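Local coordinates for protein putative sortase (Streptococcus pneumoniae, PDB 2W1J) that probably catalyses the transpeptidation that joins pilin subunits covalently into the pilus fibre, as a class C sortase, at residues H68-V73 / K135-N140; Q91-L96 / A110-H115; A146-Q151 / H192-V197; Y171-T176 / L188-R193. One frame throughout, in Å; residues are numbered along the deposited sequence.

Contact 1 (H68-V73 / K135-N140); sequences HVEIPV and KFYVHN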
loop_
_atom_site.group_PDB
_atom_site.type_symbol
_atom_site.label_atom_id
_atom_site.label_comp_id
_atom_site.label_asym_id
_atom_site.label_seq_id
_atom_site.Cartn_x
_atom_site.Cartn_y
_atom_site.Cartn_z
ATOM N N HIS A 68 -2.274 4.710 6.296
ATOM C CA HIS A 68 -1.954 3.434 6.916
ATOM C C HIS A 68 -2.846 2.331 6.397
ATOM O O HIS A 68 -3.932 2.591 5.869
ATOM C CB HIS A 68 -1.893 3.467 8.459
ATOM C CG HIS A 68 -3.066 4.107 9.138
ATOM N ND1 HIS A 68 -3.966 3.385 9.894
ATOM C CD2 HIS A 68 -3.412 5.408 9.291
ATOM C CE1 HIS A 68 -4.857 4.207 10.421
ATOM N NE2 HIS A 68 -4.541 5.442 10.075
ATOM N N VAL A 69 -2.341 1.111 6.504
ATOM C CA VAL A 69 -3.086 -0.074 6.115
ATOM C C VAL A 69 -3.421 -0.874 7.361
ATOM O O VAL A 69 -2.529 -1.265 8.132
ATOM C CB VAL A 69 -2.303 -0.935 5.082
ATOM C CG1 VAL A 69 -0.922 -1.331 5.593
ATOM C CG2 VAL A 69 -3.128 -2.136 4.642
ATOM N N GLU A 70 -4.712 -1.098 7.560
ATOM C CA GLU A 70 -5.241 -1.729 8.761
ATOM C C GLU A 70 -5.846 -3.079 8.377
ATOM O O GLU A 70 -6.718 -3.147 7.498
ATOM C CB GLU A 70 -6.313 -0.817 9.368
ATOM C CG GLU A 70 -6.896 -1.345 10.669
ATOM C CD GLU A 70 -8.132 -0.588 11.122
ATOM O OE1 GLU A 70 -8.611 0.304 10.388
ATOM O OE2 GLU A 70 -8.627 -0.908 12.224
ATOM N N ILE A 71 -5.389 -4.144 9.029
ATOM C CA ILE A 71 -5.897 -5.476 8.728
ATOM C C ILE A 71 -6.310 -6.099 10.060
ATOM O O ILE A 71 -5.524 -6.784 10.725
ATOM C CB ILE A 71 -4.851 -6.363 8.025
ATOM C CG1 ILE A 71 -4.056 -5.579 6.968
ATOM C CG2 ILE A 71 -5.531 -7.604 7.444
ATOM C CD1 ILE A 71 -2.878 -6.350 6.391
ATOM N N PRO A 72 -7.539 -5.809 10.499
ATOM C CA PRO A 72 -7.933 -6.154 11.866
ATOM C C PRO A 72 -7.786 -7.638 12.205
ATOM O O PRO A 72 -7.404 -7.977 13.326
ATOM C CB PRO A 72 -9.400 -5.713 11.915
ATOM C CG PRO A 72 -9.462 -4.568 10.970
ATOM C CD PRO A 72 -8.541 -4.951 9.842
ATOM N N VAL A 73 -8.057 -8.530 11.264
ATOM C CA VAL A 73 -8.116 -9.947 11.596
ATOM C C VAL A 73 -6.735 -10.495 11.989
ATOM O O VAL A 73 -6.649 -11.492 12.701
ATOM C CB VAL A 73 -8.786 -10.757 10.456
ATOM C CG1 VAL A 73 -7.913 -10.792 9.210
ATOM C CG2 VAL A 73 -9.171 -12.149 10.915
ATOM N N LYS A 135 -11.309 -8.682 5.327
ATOM C CA LYS A 135 -11.311 -7.256 5.000
ATOM C C LYS A 135 -10.027 -6.556 5.431
ATOM O O LYS A 135 -9.367 -6.945 6.401
ATOM C CB LYS A 135 -12.535 -6.563 5.616
ATOM C CG LYS A 135 -13.860 -7.052 5.000
ATOM C CD LYS A 135 -15.064 -6.325 5.576
ATOM C CE LYS A 135 -16.365 -6.922 5.061
ATOM N NZ LYS A 135 -17.542 -6.299 5.719
ATOM N N PHE A 136 -9.662 -5.520 4.685
ATOM C CA PHE A 136 -8.634 -4.606 5.133
ATOM C C PHE A 136 -9.028 -3.190 4.766
ATOM O O PHE A 136 -9.921 -2.978 3.943
ATOM C CB PHE A 136 -7.226 -5.000 4.666
ATOM C CG PHE A 136 -7.020 -4.998 3.171
ATOM C CD1 PHE A 136 -6.592 -3.850 2.518
ATOM C CD2 PHE A 136 -7.177 -6.160 2.436
ATOM C CE1 PHE A 136 -6.350 -3.860 1.141
ATOM C CE2 PHE A 136 -6.930 -6.177 1.056
ATOM C CZ PHE A 136 -6.511 -5.027 0.415
ATOM N N TYR A 137 -8.391 -2.222 5.412
ATOM C CA TYR A 137 -8.817 -0.830 5.339
ATOM C C TYR A 137 -7.614 0.028 5.025
ATOM O O TYR A 137 -6.566 -0.085 5.672
ATOM C CB TYR A 137 -9.489 -0.396 6.652
ATOM C CG TYR A 137 -10.691 -1.250 6.973
ATOM C CD1 TYR A 137 -11.957 -0.909 6.510
ATOM C CD2 TYR A 137 -10.542 -2.434 7.684
ATOM C CE1 TYR A 137 -13.044 -1.722 6.755
ATOM C CE2 TYR A 137 -11.624 -3.253 7.932
ATOM C CZ TYR A 137 -12.872 -2.883 7.469
ATOM O OH TYR A 137 -13.966 -3.678 7.702
ATOM N N VAL A 138 -7.758 0.875 4.020
ATOM C CA VAL A 138 -6.689 1.776 3.628
ATOM C C VAL A 138 -7.115 3.179 4.041
ATOM O O VAL A 138 -8.149 3.679 3.596
ATOM C CB VAL A 138 -6.432 1.704 2.109
ATOM C CG1 VAL A 138 -5.356 2.717 1.693
ATOM C CG2 VAL A 138 -6.034 0.283 1.707
ATOM N N HIS A 139 -6.337 3.787 4.932
ATOM C CA HIS A 139 -6.612 5.120 5.455
ATOM C C HIS A 139 -5.782 6.130 4.696
ATOM O O HIS A 139 -4.568 5.956 4.568
ATOM C CB HIS A 139 -6.197 5.206 6.927
ATOM C CG HIS A 139 -6.940 4.277 7.840
ATOM N ND1 HIS A 139 -7.737 4.736 8.865
ATOM C CD2 HIS A 139 -6.985 2.924 7.903
ATOM C CE1 HIS A 139 -8.247 3.706 9.519
ATOM N NE2 HIS A 139 -7.807 2.593 8.955
ATOM N N ASN A 140 -6.423 7.187 4.215
ATOM C CA ASN A 140 -5.693 8.297 3.614
ATOM C C ASN A 140 -6.173 9.613 4.221
ATOM O O ASN A 140 -6.993 9.593 5.140
ATOM C CB ASN A 140 -5.742 8.255 2.077
ATOM C CG ASN A 140 -7.142 8.431 1.529
ATOM O OD1 ASN A 140 -7.943 9.194 2.069
ATOM N ND2 ASN A 140 -7.436 7.742 0.436
HETATM O O HOH W 1 -9.621 -7.957 8.890
#
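His139 reaches from strand 135-139 across to strand 68-71, where His68 and Glu70 receive it on the same face of the sheet. Its CB sits over the His68 ring, 3.7 Å from the centroid. With CG anti to the carbonyl carbon (chi1 -62°), the imidazole lies over that ring in an offset stack, centroids 3.9 Å apart and planes 17° from parallel. CG and ND1 each pass 3.3 Å from His68 CE1, which stands over the centre of the His139 ring. At the tip, NE2 donates in its own ring plane to Glu70 OE1 (2.8 Å), meeting the carboxylate from above its plane. The extended Glu70 chain (chi1 -177°) brings OE1 there, and this bond probably fixes the rotation of the His139 ring. His68 is held in turn by Asp77 and Asp10, which take its ND1 and NE2. Beneath the rings, four backbone bonds join His68 to His139 and Glu70 to Tyr137. Farther along, Pro72 CD meets the Tyr137 ring edge, and a water links Val73 N to Lys135 O. The ladder is regular antiparallel beta structure, joining strand 65-71 to strand 135-139, the pairing that closes the eight-stranded beta-barrel characteristic of sortases.

Contact 2 (Q91-L96 / A110-H115); sequences QGAGHL and AVITAH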
loop_
_atom_site.group_PDB
_atom_site.type_symbol
_atom_site.label_atom_id
_atom_site.label_comp_id
_atom_site.label_asym_id
_atom_site.label_seq_id
_atom_site.Cartn_x
_atom_site.Cartn_y
_atom_site.Cartn_z
ATOM N N GLN A 91 10.648 0.767 8.533
ATOM C CA GLN A 91 9.776 1.603 9.348
ATOM C C GLN A 91 8.288 1.231 9.252
ATOM O O GLN A 91 7.520 1.471 10.179
ATOM C CB GLN A 91 9.992 3.079 8.995
ATOM C CG GLN A 91 11.390 3.591 9.327
ATOM C CD GLN A 91 11.628 5.015 8.859
ATOM O OE1 GLN A 91 11.082 5.447 7.844
ATOM N NE2 GLN A 91 12.457 5.749 9.594
ATOM N N GLY A 92 7.880 0.634 8.135
ATOM C CA GLY A 92 6.472 0.304 7.933
ATOM C C GLY A 92 6.262 -0.313 6.571
ATOM O O GLY A 92 7.082 -1.114 6.121
ATOM N N ALA A 93 5.161 0.049 5.922
ATOM C CA ALA A 93 4.880 -0.418 4.574
ATOM C C ALA A 93 5.288 0.644 3.558
ATOM O O ALA A 93 5.286 1.851 3.857
ATOM C CB ALA A 93 3.389 -0.743 4.421
ATOM N N GLY A 94 5.620 0.202 2.350
ATOM C CA GLY A 94 5.973 1.109 1.264
ATOM C C GLY A 94 5.022 0.974 0.094
ATOM O O GLY A 94 4.615 -0.124 -0.279
ATOM N N HIS A 95 4.670 2.098 -0.508
ATOM C CA HIS A 95 3.857 2.081 -1.711
ATOM C C HIS A 95 4.746 1.792 -2.920
ATOM O O HIS A 95 5.793 2.424 -3.095
ATOM C CB HIS A 95 3.169 3.431 -1.869
ATOM C CG HIS A 95 2.449 3.573 -3.167
ATOM N ND1 HIS A 95 2.979 4.254 -4.242
ATOM C CD2 HIS A 95 1.253 3.083 -3.576
ATOM C CE1 HIS A 95 2.138 4.179 -5.259
ATOM N NE2 HIS A 95 1.088 3.471 -4.882
ATOM N N LEU A 96 4.329 0.843 -3.753
ATOM C CA LEU A 96 5.097 0.464 -4.929
ATOM C C LEU A 96 4.965 1.499 -6.043
ATOM O O LEU A 96 3.911 1.646 -6.665
ATOM C CB LEU A 96 4.669 -0.917 -5.422
ATOM C CG LEU A 96 5.514 -1.586 -6.516
ATOM C CD1 LEU A 96 6.966 -1.751 -6.090
ATOM C CD2 LEU A 96 4.923 -2.934 -6.892
ATOM N N ALA A 110 -3.530 -0.041 -6.459
ATOM C CA ALA A 110 -2.425 0.355 -5.600
ATOM C C ALA A 110 -1.797 -0.885 -4.987
ATOM O O ALA A 110 -2.509 -1.808 -4.595
ATOM C CB ALA A 110 -2.927 1.280 -4.492
ATOM N N VAL A 111 -0.471 -0.881 -4.880
ATOM C CA VAL A 111 0.245 -2.003 -4.274
ATOM C C VAL A 111 1.027 -1.501 -3.069
ATOM O O VAL A 111 1.738 -0.495 -3.146
ATOM C CB VAL A 111 1.159 -2.707 -5.288
ATOM C CG1 VAL A 111 1.925 -3.848 -4.620
ATOM C CG2 VAL A 111 0.344 -3.221 -6.475
ATOM N N ILE A 112 0.836 -2.178 -1.941
ATOM C CA ILE A 112 1.422 -1.803 -0.658
ATOM C C ILE A 112 2.282 -2.979 -0.190
ATOM O O ILE A 112 1.808 -4.113 -0.158
ATOM C CB ILE A 112 0.332 -1.466 0.389
ATOM C CG1 ILE A 112 -0.537 -0.293 -0.089
ATOM C CG2 ILE A 112 0.974 -1.165 1.755
ATOM C CD1 ILE A 112 -1.678 0.037 0.843
ATOM N N THR A 113 3.538 -2.690 0.141
ATOM C CA THR A 113 4.591 -3.687 0.342
ATOM C C THR A 113 5.099 -3.671 1.782
ATOM O O THR A 113 5.279 -2.596 2.349
ATOM C CB THR A 113 5.793 -3.285 -0.528
ATOM O OG1 THR A 113 5.353 -2.975 -1.856
ATOM C CG2 THR A 113 6.850 -4.374 -0.557
ATOM N N ALA A 114 5.380 -4.839 2.351
ATOM C CA ALA A 114 6.064 -4.873 3.643
ATOM C C ALA A 114 6.745 -6.219 3.846
ATOM O O ALA A 114 6.444 -7.192 3.141
ATOM C CB ALA A 114 5.095 -4.569 4.798
ATOM N N HIS A 115 7.664 -6.270 4.804
ATOM C CA HIS A 115 8.472 -7.466 5.033
ATOM C C HIS A 115 7.685 -8.613 5.648
ATOM O O HIS A 115 6.666 -8.416 6.316
ATOM C CB HIS A 115 9.625 -7.149 5.984
ATOM C CG HIS A 115 10.731 -6.351 5.370
ATOM N ND1 HIS A 115 11.297 -6.667 4.153
ATOM C CD2 HIS A 115 11.414 -5.279 5.836
ATOM C CE1 HIS A 115 12.269 -5.811 3.887
ATOM N NE2 HIS A 115 12.366 -4.963 4.896
HETATM O O HOH W 2 8.174 -3.742 6.009
#
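Two short antiparallel strands meet here with buried, mostly apolar side chains. Gly94 exchanges 2.8 Å bonds with Thr113, Gly94 N to Thr113 O and Thr113 N to Gly94 O. Thr113 turns OG1 anti to its carbonyl carbon (chi1 -48°), which lays the hydroxyl 3.3 Å from Gly94 O as a weak second donor. Ile112 holds CG2 anti to its backbone N, so that this branch touches Ala93 CB at 3.6 Å. Leu96 and Val111 run side by side: Leu96 has CG anti to its N (chi1 -170°), Val111 its CG1 likewise, and Leu96 CD2 lies 3.9 Å from Val111 CG1. Next to them Leu96 N points straight at Val111 O (3.0 Å, 178°), though from above the carbonyl plane. His95 holds CG anti to its backbone N; Tyr56 OH and Ser100 O hold the two ring nitrogens. Past the strands a water joins Gly92 O to His115 N. The pair is a short antiparallel ladder in the core of the sortase beta fold, where strand 93-95 follows helix 86-91 after the single residue Gly92.

Contact 3 (A146-Q151 / H192-V197); sequences AYQVDQ and HRIPYV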
loop_
_atom_site.group_PDB
_atom_site.type_symbol
_atom_site.label_atom_id
_atom_site.label_comp_id
_atom_site.label_asym_id
_atom_site.label_seq_id
_atom_site.Cartn_x
_atom_site.Cartn_y
_atom_site.Cartn_z
ATOM N N ALA A 146 -12.525 0.536 2.362
ATOM C CA ALA A 146 -12.584 -0.882 2.667
ATOM C C ALA A 146 -12.346 -1.731 1.429
ATOM O O ALA A 146 -12.879 -1.449 0.349
ATOM C CB ALA A 146 -13.932 -1.233 3.289
ATOM N N TYR A 147 -11.582 -2.805 1.630
ATOM C CA TYR A 147 -11.289 -3.792 0.597
ATOM C C TYR A 147 -11.577 -5.194 1.120
ATOM O O TYR A 147 -11.433 -5.452 2.323
ATOM C CB TYR A 147 -9.822 -3.671 0.140
ATOM C CG TYR A 147 -9.595 -2.427 -0.685
ATOM C CD1 TYR A 147 -9.392 -1.185 -0.085
ATOM C CD2 TYR A 147 -9.665 -2.486 -2.078
ATOM C CE1 TYR A 147 -9.247 -0.035 -0.864
ATOM C CE2 TYR A 147 -9.541 -1.341 -2.860
ATOM C CZ TYR A 147 -9.321 -0.122 -2.247
ATOM O OH TYR A 147 -9.197 1.028 -3.005
ATOM N N GLN A 148 -11.951 -6.094 0.219
ATOM C CA GLN A 148 -12.242 -7.476 0.583
ATOM C C GLN A 148 -11.372 -8.402 -0.260
ATOM O O GLN A 148 -11.374 -8.320 -1.489
ATOM C CB GLN A 148 -13.720 -7.762 0.363
ATOM C CG GLN A 148 -14.136 -9.186 0.684
ATOM C CD GLN A 148 -15.616 -9.382 0.423
ATOM O OE1 GLN A 148 -16.434 -8.537 0.775
ATOM N NE2 GLN A 148 -15.966 -10.482 -0.234
ATOM N N VAL A 149 -10.614 -9.265 0.407
ATOM C CA VAL A 149 -9.693 -10.158 -0.296
ATOM C C VAL A 149 -10.467 -11.058 -1.246
ATOM O O VAL A 149 -11.428 -11.732 -0.850
ATOM C CB VAL A 149 -8.892 -11.009 0.700
ATOM C CG1 VAL A 149 -7.995 -11.993 -0.056
ATOM C CG2 VAL A 149 -8.100 -10.105 1.630
ATOM N N ASP A 150 -10.036 -11.096 -2.504
ATOM C CA ASP A 150 -10.633 -11.997 -3.496
ATOM C C ASP A 150 -9.661 -12.937 -4.199
ATOM O O ASP A 150 -10.090 -13.840 -4.906
ATOM C CB ASP A 150 -11.468 -11.224 -4.534
ATOM C CG ASP A 150 -10.615 -10.582 -5.633
ATOM O OD1 ASP A 150 -9.458 -10.265 -5.394
ATOM O OD2 ASP A 150 -11.111 -10.395 -6.774
ATOM N N GLN A 151 -8.358 -12.749 -3.997
ATOM C CA GLN A 151 -7.367 -13.571 -4.699
ATOM C C GLN A 151 -6.063 -13.510 -3.930
ATOM O O GLN A 151 -5.607 -12.422 -3.578
ATOM C CB GLN A 151 -7.143 -13.085 -6.129
ATOM C CG GLN A 151 -6.087 -13.886 -6.899
ATOM C CD GLN A 151 -5.944 -13.413 -8.333
ATOM O OE1 GLN A 151 -6.687 -13.835 -9.222
ATOM N NE2 GLN A 151 -4.984 -12.523 -8.571
ATOM N N HIS A 192 -10.674 -6.307 -3.527
ATOM C CA HIS A 192 -11.457 -5.335 -4.291
ATOM C C HIS A 192 -12.181 -4.393 -3.350
ATOM O O HIS A 192 -12.550 -4.759 -2.235
ATOM C CB HIS A 192 -12.442 -5.994 -5.274
ATOM C CG HIS A 192 -13.443 -6.898 -4.632
ATOM N ND1 HIS A 192 -14.545 -6.455 -3.927
ATOM C CD2 HIS A 192 -13.513 -8.247 -4.620
ATOM C CE1 HIS A 192 -15.240 -7.497 -3.496
ATOM N NE2 HIS A 192 -14.631 -8.596 -3.902
ATOM N N ARG A 193 -12.401 -3.177 -3.835
ATOM C CA ARG A 193 -13.067 -2.150 -3.059
ATOM C C ARG A 193 -14.500 -2.575 -2.755
ATOM O O ARG A 193 -15.187 -3.132 -3.628
ATOM C CB ARG A 193 -13.057 -0.864 -3.871
ATOM C CG ARG A 193 -13.640 0.347 -3.172
ATOM C CD ARG A 193 -12.705 0.920 -2.120
ATOM N NE ARG A 193 -13.299 2.110 -1.503
ATOM C CZ ARG A 193 -13.260 3.322 -2.042
ATOM N NH1 ARG A 193 -12.614 3.527 -3.195
ATOM N NH2 ARG A 193 -13.842 4.344 -1.425
ATOM N N ILE A 194 -14.960 -2.323 -1.527
ATOM C CA ILE A 194 -16.361 -2.546 -1.158
ATOM C C ILE A 194 -16.902 -1.307 -0.453
ATOM O O ILE A 194 -16.142 -0.478 0.044
ATOM C CB ILE A 194 -16.522 -3.778 -0.232
ATOM C CG1 ILE A 194 -15.759 -3.603 1.092
ATOM C CG2 ILE A 194 -16.099 -5.044 -0.966
ATOM C CD1 ILE A 194 -16.035 -4.706 2.124
ATOM N N PRO A 195 -18.228 -1.171 -0.386
ATOM C CA PRO A 195 -18.757 0.024 0.270
ATOM C C PRO A 195 -18.423 0.066 1.754
ATOM O O PRO A 195 -18.291 -0.978 2.413
ATOM C CB PRO A 195 -20.270 -0.097 0.053
ATOM C CG PRO A 195 -20.395 -0.892 -1.196
ATOM C CD PRO A 195 -19.270 -1.903 -1.125
ATOM N N TYR A 196 -18.285 1.279 2.273
ATOM C CA TYR A 196 -17.938 1.506 3.664
ATOM C C TYR A 196 -18.574 2.805 4.092
ATOM O O TYR A 196 -18.412 3.826 3.425
ATOM C CB TYR A 196 -16.423 1.669 3.792
ATOM C CG TYR A 196 -15.930 1.978 5.191
ATOM C CD1 TYR A 196 -15.770 0.966 6.125
ATOM C CD2 TYR A 196 -15.620 3.278 5.575
ATOM C CE1 TYR A 196 -15.318 1.236 7.409
ATOM C CE2 TYR A 196 -15.165 3.558 6.856
ATOM C CZ TYR A 196 -15.017 2.529 7.766
ATOM O OH TYR A 196 -14.568 2.791 9.039
ATOM N N VAL A 197 -19.265 2.775 5.219
ATOM C CA VAL A 197 -19.629 4.005 5.905
ATOM C C VAL A 197 -19.151 3.891 7.346
ATOM O O VAL A 197 -19.553 2.981 8.067
ATOM C CB VAL A 197 -21.146 4.275 5.839
ATOM C CG1 VAL A 197 -21.527 5.435 6.754
ATOM C CG2 VAL A 197 -21.569 4.556 4.397
HETATM O O HOH W 3 -14.706 1.663 0.886
#
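Tyr147 and Arg193 make the close-packed part of this antiparallel pairing. Their CA atoms stand 4.4 Å apart as a non-hydrogen-bonded pair. Tyr147 drops its ring beside its backbone N (chi1 -72°), bringing CD2 to 3.3 Å from Arg193 N. The Arg193 chain leaves anti to its N but bends at chi2 (75°), and its CD comes to rest over one face of the Tyr147 ring, 3.5 Å from Tyr147 CZ, in a CH-pi contact. Asp170 binds both tips, hydrogen-bonded to Tyr147 OH and salt-bridged to Arg193 NH1. Backbone bonds run from Ile194 N to Ala146 O and, in both directions, between Gln148 and His192.

The other face lies nearer solvent: Gln148, His192 and Ile194 are partly exposed, with Ala146 the buried exception. Ala146 CB meets Ile194 CG1 at 3.7 Å and the CB of the exposed Tyr196, while Gln148 CB crosses Ile194 CG2 at 3.8 Å. Asp150 CB touches His192 CD2 at the ring edge, but the Asp150 carboxylate is salt-bridged to Arg190. At the end of the ladder a water accepts from Ala146 N and Arg193 NE and donates to Ile194 O (2.7 Å). Asp150 and Gln151 both face Arg190, a classic beta bulge. Strand 144-155 lies between strands 135-139 and 185-194, Tyr147 making a backbone hydrogen bond to Phe136 on its other edge and reaching Val172 of strand 170-178.

Contact 4 (Y171-T176 / L188-R193); sequences YVTLLT and LVRGHR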
loop_
_atom_site.group_PDB
_atom_site.type_symbol
_atom_site.label_atom_id
_atom_site.label_comp_id
_atom_site.label_asym_id
_atom_site.label_seq_id
_atom_site.Cartn_x
_atom_site.Cartn_y
_atom_site.Cartn_z
ATOM N N TYR A 171 -8.690 -2.111 -7.060
ATOM C CA TYR A 171 -7.942 -3.145 -6.336
ATOM C C TYR A 171 -6.836 -2.545 -5.476
ATOM O O TYR A 171 -6.219 -1.539 -5.838
ATOM C CB TYR A 171 -7.265 -4.088 -7.335
ATOM C CG TYR A 171 -8.139 -5.096 -8.043
ATOM C CD1 TYR A 171 -9.026 -5.911 -7.345
ATOM C CD2 TYR A 171 -7.995 -5.312 -9.420
ATOM C CE1 TYR A 171 -9.783 -6.886 -8.013
ATOM C CE2 TYR A 171 -8.738 -6.278 -10.086
ATOM C CZ TYR A 171 -9.625 -7.064 -9.374
ATOM O OH TYR A 171 -10.360 -8.025 -10.042
ATOM N N VAL A 172 -6.563 -3.190 -4.346
ATOM C CA VAL A 172 -5.316 -2.978 -3.621
ATOM C C VAL A 172 -4.709 -4.359 -3.404
ATOM O O VAL A 172 -5.405 -5.287 -2.975
ATOM C CB VAL A 172 -5.535 -2.268 -2.266
ATOM C CG1 VAL A 172 -4.267 -2.308 -1.416
ATOM C CG2 VAL A 172 -5.977 -0.827 -2.495
ATOM N N THR A 173 -3.424 -4.494 -3.719
ATOM C CA THR A 173 -2.689 -5.721 -3.427
ATOM C C THR A 173 -1.660 -5.454 -2.340
ATOM O O THR A 173 -0.922 -4.460 -2.382
ATOM C CB THR A 173 -2.015 -6.286 -4.692
ATOM O OG1 THR A 173 -3.037 -6.687 -5.616
ATOM C CG2 THR A 173 -1.103 -7.485 -4.380
ATOM N N LEU A 174 -1.641 -6.350 -1.357
ATOM C CA LEU A 174 -0.643 -6.379 -0.300
ATOM C C LEU A 174 0.416 -7.401 -0.704
ATOM O O LEU A 174 0.099 -8.556 -1.011
ATOM C CB LEU A 174 -1.305 -6.732 1.030
ATOM C CG LEU A 174 -2.578 -5.934 1.342
ATOM C CD1 LEU A 174 -3.149 -6.397 2.672
ATOM C CD2 LEU A 174 -2.289 -4.451 1.383
ATOM N N LEU A 175 1.666 -6.938 -0.738
ATOM C CA LEU A 175 2.780 -7.677 -1.320
ATOM C C LEU A 175 3.850 -7.963 -0.268
ATOM O O LEU A 175 4.298 -7.045 0.416
ATOM C CB LEU A 175 3.387 -6.824 -2.440
ATOM C CG LEU A 175 4.706 -7.250 -3.078
ATOM C CD1 LEU A 175 4.527 -8.589 -3.772
ATOM C CD2 LEU A 175 5.213 -6.202 -4.061
ATOM N N THR A 176 4.270 -9.225 -0.163
ATOM C CA THR A 176 5.389 -9.566 0.717
ATOM C C THR A 176 6.181 -10.724 0.124
ATOM O O THR A 176 5.842 -11.230 -0.944
ATOM C CB THR A 176 4.899 -9.847 2.148
ATOM O OG1 THR A 176 6.010 -9.853 3.046
ATOM C CG2 THR A 176 4.150 -11.173 2.243
ATOM N N LEU A 188 0.959 -12.318 -2.953
ATOM C CA LEU A 188 0.084 -11.213 -3.328
ATOM C C LEU A 188 -1.292 -11.470 -2.751
ATOM O O LEU A 188 -1.935 -12.459 -3.124
ATOM C CB LEU A 188 -0.078 -11.146 -4.844
ATOM C CG LEU A 188 1.139 -10.868 -5.710
ATOM C CD1 LEU A 188 0.742 -10.608 -7.145
ATOM C CD2 LEU A 188 1.971 -9.757 -5.167
ATOM N N VAL A 189 -1.751 -10.587 -1.877
ATOM C CA VAL A 189 -3.094 -10.685 -1.334
ATOM C C VAL A 189 -3.874 -9.518 -1.924
ATOM O O VAL A 189 -3.623 -8.367 -1.567
ATOM C CB VAL A 189 -3.073 -10.632 0.200
ATOM C CG1 VAL A 189 -4.493 -10.564 0.744
ATOM C CG2 VAL A 189 -2.332 -11.856 0.761
ATOM N N ARG A 190 -4.778 -9.816 -2.852
ATOM C CA ARG A 190 -5.522 -8.781 -3.564
ATOM C C ARG A 190 -6.909 -8.630 -2.974
ATOM O O ARG A 190 -7.616 -9.626 -2.793
ATOM C CB ARG A 190 -5.663 -9.135 -5.049
ATOM C CG ARG A 190 -6.289 -8.025 -5.872
ATOM C CD ARG A 190 -6.468 -8.456 -7.313
ATOM N NE ARG A 190 -7.545 -9.424 -7.461
ATOM C CZ ARG A 190 -7.873 -10.000 -8.610
ATOM N NH1 ARG A 190 -7.135 -9.787 -9.695
ATOM N NH2 ARG A 190 -8.904 -10.836 -8.661
ATOM N N GLY A 191 -7.315 -7.386 -2.724
ATOM C CA GLY A 191 -8.699 -7.084 -2.351
ATOM C C GLY A 191 -9.359 -6.153 -3.351
ATOM O O GLY A 191 -8.680 -5.326 -3.955
ATOM N N HIS A 192 -10.674 -6.307 -3.527
ATOM C CA HIS A 192 -11.457 -5.335 -4.291
ATOM C C HIS A 192 -12.181 -4.393 -3.350
ATOM O O HIS A 192 -12.550 -4.759 -2.235
ATOM C CB HIS A 192 -12.442 -5.994 -5.274
ATOM C CG HIS A 192 -13.443 -6.898 -4.632
ATOM N ND1 HIS A 192 -14.545 -6.455 -3.927
ATOM C CD2 HIS A 192 -13.513 -8.247 -4.620
ATOM C CE1 HIS A 192 -15.240 -7.497 -3.496
ATOM N NE2 HIS A 192 -14.631 -8.596 -3.902
ATOM N N ARG A 193 -12.401 -3.177 -3.835
ATOM C CA ARG A 193 -13.067 -2.150 -3.059
ATOM C C ARG A 193 -14.500 -2.575 -2.755
ATOM O O ARG A 193 -15.187 -3.132 -3.628
ATOM C CB ARG A 193 -13.057 -0.864 -3.871
ATOM C CG ARG A 193 -13.640 0.347 -3.172
ATOM C CD ARG A 193 -12.705 0.920 -2.120
ATOM N NE ARG A 193 -13.299 2.110 -1.503
ATOM C CZ ARG A 193 -13.260 3.322 -2.042
ATOM N NH1 ARG A 193 -12.614 3.527 -3.195
ATOM N NH2 ARG A 193 -13.842 4.344 -1.425
#
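Arg190 lays its guanidinium flat on the Tyr171 ring, centres 4.0 Å apart and planes 10° from parallel. CD stands nearly over the middle of the ring, 3.7 Å from the centroid, a CH-pi contact. NE follows 3.4 Å from Tyr171 CE1, and CZ lies off-centre near the phenol end, 3.5 Å from Tyr171 CZ, in a cation-pi arrangement. The chain is extended through chi2 and turns at chi3 (73°), which lets the flat group fold onto the ring. Arg190 CG passes 3.5 Å from Thr173 OG1, whose hydroxyl is hydrogen-bonded to His109. Leu188 CB packs against Thr173 CG2 on this same face, and the opposite one carries Val172, Leu174 and Val189.

Strands 170-178 and 185-194 form a beta hairpin of the sortase sheet, and its backbone ladder places Arg190 and Tyr171 on the same face. Val172 and Gly191 exchange two backbone bonds, Gly191 N to Val172 O being 2.8 Å and nearly straight (178°). Leu174 and Val189 do so at the next hydrogen-bonded pair, two residues on, Leu174 N reaching Val189 O from above the carbonyl plane.

Farther out, Asp150 forms a salt bridge with Arg190 NH2, probably helping to keep the guanidinium against the ring, and the His169 ring lies about parallel to that of Tyr171. Phe136 packs on Val172 and Leu174, while strand 108-113 bonds in parallel along the other edge of strand 170-178.

Overall arrangement
All four contacts belong to one mixed sheet, the beta-barrel of the sortase fold. Across it, strand 108-113 of contact 2 borders strand 170-178 of contact 4, which pairs with strand 185-194; that strand also serves contact 3, whose strand 144-155 leads to strand 135-139 of contact 1. Contact 1 lies about 10 Å from contact 3 and 11 Å from contact 4, centre to centre; contacts 2 and 3, about 18 Å apart, do not touch. Along the chain contact 2 falls between the segments of contact 1, and contacts 3 and 4 follow, sharing His192 and Arg193. Phe136 of contact 1 packs on Leu174 of contact 4. In sortases such a sheet carries the active site.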